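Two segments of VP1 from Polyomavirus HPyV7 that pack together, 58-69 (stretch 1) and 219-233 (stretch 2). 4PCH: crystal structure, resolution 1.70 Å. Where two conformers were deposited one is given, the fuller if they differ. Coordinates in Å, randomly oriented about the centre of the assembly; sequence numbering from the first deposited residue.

Stretch 1, residues 58-69: ALCYSVAVINLP
Stretch 2 219-233: LCTFGSVYLTSADMV

Residues 62-67 and 224-233 run as neighbouring strands, antiparallel at 162° between their N-to-C directions, with axes approaching to 4.5 Å. The backbone is extended throughout (phi/psi -93/142 at Ser 62, -141/142 at Ala 64, -72/141 at Asn 67), and the hydrogen bonds fix the register: Ser 62 pairs with Ser 229, Ala 64 with Leu 227 and Ile 66 with Val 225. In each of these pairs, both N atoms donate to the partner's O at 2.9 Å, with N-H...O angles of 158-178°, so all six amides and carbonyls are satisfied. The intervening pairs, Val 63-Thr 228, Val 65-Tyr 226 and Asn 67-Ser 224, bring CA atoms to 4.2-4.7 Å without mutual backbone bonds.

Past the ladder, Leu 68 N donates to Gly 223 O (2.8 Å, 164°). A water donates to that same Gly 223 O and to Leu 68 O, 2.6 Å from each. Gly 223 (phi/psi 89/10) closes a type I turn, its N bonding Cys 220 O at 3.1 Å. Ser 224 OG (chi1 m) donates to Asn 67 OD1 (chi1 m) at 2.8 Å.

On that face, Val 65 (t) sets CG1 3.9 Å from the Tyr 226 (m) ring centroid, 16° off the normal, a CH-pi contact. On the other, Ile 66 (mm) CB meets Val 225 (p) CG1 at 3.8 Å. Leu 68 (mt) CD1 reaches Cys 220 CB at 3.7 Å.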

# COMPACT_ATOMS: atom_id res chain seq x y z
N ALA B 58 12.36 -3.50 27.17
CA ALA B 58 11.55 -2.48 26.51
C ALA B 58 12.40 -1.52 25.69
O ALA B 58 13.38 -0.97 26.21
CB ALA B 58 10.76 -1.70 27.55
N LEU B 59 12.03 -1.29 24.44
CA LEU B 59 12.78 -0.35 23.59
C LEU B 59 12.57 1.09 24.07
O LEU B 59 11.43 1.51 24.30
CB LEU B 59 12.40 -0.46 22.11
CG LEU B 59 13.28 0.35 21.14
CD1 LEU B 59 14.71 -0.17 21.14
CD2 LEU B 59 12.67 0.34 19.76
N CYS B 60 13.68 1.83 24.20
CA CYS B 60 13.61 3.23 24.57
C CYS B 60 14.03 4.13 23.42
O CYS B 60 14.67 3.68 22.50
CB CYS B 60 14.47 3.51 25.80
SG CYS B 60 13.91 2.72 27.32
N TYR B 61 13.66 5.41 23.47
CA TYR B 61 14.16 6.32 22.45
C TYR B 61 15.70 6.42 22.53
O TYR B 61 16.29 6.39 23.64
CB TYR B 61 13.59 7.71 22.63
CG TYR B 61 12.13 7.84 22.29
CD1 TYR B 61 11.71 8.00 20.97
CD2 TYR B 61 11.18 7.86 23.28
CE1 TYR B 61 10.37 8.13 20.65
CE2 TYR B 61 9.82 8.01 22.98
CZ TYR B 61 9.42 8.13 21.66
OH TYR B 61 8.08 8.27 21.39
N SER B 62 16.28 6.53 21.35
CA SER B 62 17.67 6.85 21.16
C SER B 62 17.77 8.34 20.99
O SER B 62 16.93 8.93 20.33
CB SER B 62 18.18 6.18 19.88
OG SER B 62 18.16 4.75 20.00
N VAL B 63 18.83 8.93 21.54
CA VAL B 63 19.05 10.37 21.41
C VAL B 63 20.51 10.62 21.09
O VAL B 63 21.41 9.91 21.56
CB VAL B 63 18.65 11.16 22.67
CG1 VAL B 63 17.15 11.08 22.92
CG2 VAL B 63 19.38 10.66 23.89
N ALA B 64 20.75 11.67 20.33
CA ALA B 64 22.09 12.18 20.11
C ALA B 64 22.01 13.70 20.11
O ALA B 64 21.02 14.25 19.63
CB ALA B 64 22.68 11.69 18.80
N VAL B 65 23.03 14.33 20.69
CA VAL B 65 23.16 15.78 20.66
C VAL B 65 24.49 16.08 19.99
O VAL B 65 25.56 15.74 20.52
CB VAL B 65 23.10 16.43 22.04
CG1 VAL B 65 23.05 17.94 21.90
CG2 VAL B 65 21.88 15.96 22.81
N ILE B 66 24.40 16.70 18.82
CA ILE B 66 25.54 16.88 17.93
C ILE B 66 25.93 18.36 17.96
O ILE B 66 25.14 19.21 17.59
CB ILE B 66 25.20 16.50 16.46
CG1 ILE B 66 24.57 15.10 16.35
CG2 ILE B 66 26.45 16.58 15.61
CD1 ILE B 66 25.36 14.01 17.03
N ASN B 67 27.15 18.63 18.38
CA ASN B 67 27.63 20.00 18.43
C ASN B 67 27.90 20.54 17.00
O ASN B 67 28.39 19.84 16.13
CB ASN B 67 28.85 20.11 19.33
CG ASN B 67 28.57 19.70 20.78
OD1 ASN B 67 27.48 19.96 21.32
ND2 ASN B 67 29.53 19.08 21.40
N LEU B 68 27.57 21.80 16.78
CA LEU B 68 27.80 22.44 15.49
C LEU B 68 28.96 23.40 15.66
O LEU B 68 29.30 23.76 16.77
CB LEU B 68 26.54 23.20 15.07
CG LEU B 68 25.31 22.29 14.99
CD1 LEU B 68 24.06 23.12 14.82
CD2 LEU B 68 25.43 21.28 13.87
N PRO B 69 29.57 23.85 14.56
CA PRO B 69 30.71 24.72 14.70
C PRO B 69 30.39 26.06 15.35
O PRO B 69 29.29 26.57 15.16
CB PRO B 69 31.20 24.92 13.26
CG PRO B 69 30.64 23.78 12.51
CD PRO B 69 29.33 23.47 13.16
N LEU B 219 15.98 26.01 14.16
CA LEU B 219 16.97 27.01 14.59
C LEU B 219 17.74 26.44 15.75
O LEU B 219 17.19 26.25 16.85
CB LEU B 219 16.28 28.31 14.94
CG LEU B 219 15.45 28.95 13.83
CD1 LEU B 219 14.67 30.12 14.40
CD2 LEU B 219 16.31 29.38 12.65
N CYS B 220 19.01 26.13 15.50
CA CYS B 220 19.82 25.41 16.47
C CYS B 220 20.52 26.43 17.36
O CYS B 220 21.75 26.56 17.35
CB CYS B 220 20.82 24.53 15.75
SG CYS B 220 20.05 23.19 14.78
N THR B 221 19.73 27.13 18.17
CA THR B 221 20.21 28.33 18.84
C THR B 221 21.17 28.05 19.97
O THR B 221 21.88 28.95 20.41
CB THR B 221 19.05 29.17 19.40
OG1 THR B 221 18.36 28.43 20.39
CG2 THR B 221 18.05 29.54 18.29
N PHE B 222 21.15 26.80 20.47
CA PHE B 222 22.05 26.42 21.56
C PHE B 222 23.39 25.90 21.04
O PHE B 222 24.21 25.48 21.85
CB PHE B 222 21.43 25.34 22.46
CG PHE B 222 20.10 25.71 23.06
CD1 PHE B 222 19.76 27.02 23.33
CD2 PHE B 222 19.20 24.71 23.40
CE1 PHE B 222 18.53 27.33 23.91
CE2 PHE B 222 17.99 25.02 23.98
CZ PHE B 222 17.65 26.31 24.23
N GLY B 223 23.57 25.85 19.72
CA GLY B 223 24.83 25.41 19.11
C GLY B 223 24.96 23.92 18.85
O GLY B 223 26.05 23.42 18.51
N SER B 224 23.85 23.20 18.99
CA SER B 224 23.80 21.78 18.73
C SER B 224 22.49 21.44 18.05
O SER B 224 21.54 22.19 18.17
CB SER B 224 23.82 20.96 20.04
OG SER B 224 24.98 21.17 20.80
N VAL B 225 22.47 20.29 17.40
CA VAL B 225 21.24 19.73 16.83
C VAL B 225 20.91 18.46 17.62
O VAL B 225 21.80 17.69 17.98
CB VAL B 225 21.35 19.51 15.31
CG1 VAL B 225 22.43 18.53 14.94
CG2 VAL B 225 20.01 19.05 14.73
N TYR B 226 19.62 18.26 17.87
CA TYR B 226 19.12 17.21 18.74
C TYR B 226 18.40 16.22 17.85
O TYR B 226 17.49 16.63 17.10
CB TYR B 226 18.15 17.78 19.78
CG TYR B 226 18.84 18.67 20.81
CD1 TYR B 226 19.36 19.88 20.43
CD2 TYR B 226 18.99 18.27 22.13
CE1 TYR B 226 20.02 20.69 21.34
CE2 TYR B 226 19.64 19.07 23.05
CZ TYR B 226 20.16 20.28 22.64
OH TYR B 226 20.82 21.11 23.51
N LEU B 227 18.86 14.98 17.87
CA LEU B 227 18.28 13.87 17.10
C LEU B 227 17.66 12.87 18.03
O LEU B 227 18.25 12.56 19.07
CB LEU B 227 19.37 13.19 16.27
CG LEU B 227 20.08 14.12 15.28
CD1 LEU B 227 21.21 13.37 14.61
CD2 LEU B 227 19.11 14.73 14.27
N THR B 228 16.50 12.33 17.65
CA THR B 228 15.81 11.33 18.47
C THR B 228 15.27 10.27 17.50
O THR B 228 14.86 10.61 16.41
CB THR B 228 14.65 11.95 19.28
OG1 THR B 228 15.11 13.12 19.98
CG2 THR B 228 14.10 10.96 20.32
N SER B 229 15.36 9.00 17.90
CA SER B 229 14.81 7.96 17.03
C SER B 229 14.31 6.76 17.81
O SER B 229 14.64 6.59 18.97
CB SER B 229 15.83 7.53 15.97
OG SER B 229 16.91 6.83 16.51
N ALA B 230 13.46 5.95 17.16
CA ALA B 230 13.13 4.63 17.67
C ALA B 230 12.66 3.81 16.51
O ALA B 230 11.80 4.27 15.71
CB ALA B 230 12.04 4.72 18.72
N ASP B 231 13.19 2.61 16.40
CA ASP B 231 12.87 1.71 15.30
C ASP B 231 12.72 0.29 15.83
O ASP B 231 13.70 -0.42 16.03
CB ASP B 231 13.94 1.80 14.21
CG ASP B 231 13.91 3.14 13.50
OD1 ASP B 231 13.02 3.36 12.62
OD2 ASP B 231 14.71 4.03 13.88
N MET B 232 11.48 -0.07 16.11
CA MET B 232 11.12 -1.43 16.52
C MET B 232 10.54 -2.12 15.31
O MET B 232 9.49 -1.72 14.82
CB MET B 232 10.09 -1.39 17.64
CG MET B 232 9.65 -2.81 18.03
SD MET B 232 8.65 -2.90 19.52
CE MET B 232 7.27 -1.90 19.04
N VAL B 233 11.29 -3.07 14.78
CA VAL B 233 10.93 -3.77 13.56
C VAL B 233 9.96 -4.91 13.84
O VAL B 233 9.23 -5.32 12.95
CB VAL B 233 12.18 -4.30 12.81
CG1 VAL B 233 11.82 -4.82 11.44
CG2 VAL B 233 13.24 -3.23 12.66
O HOH W 1 28.25 24.71 18.90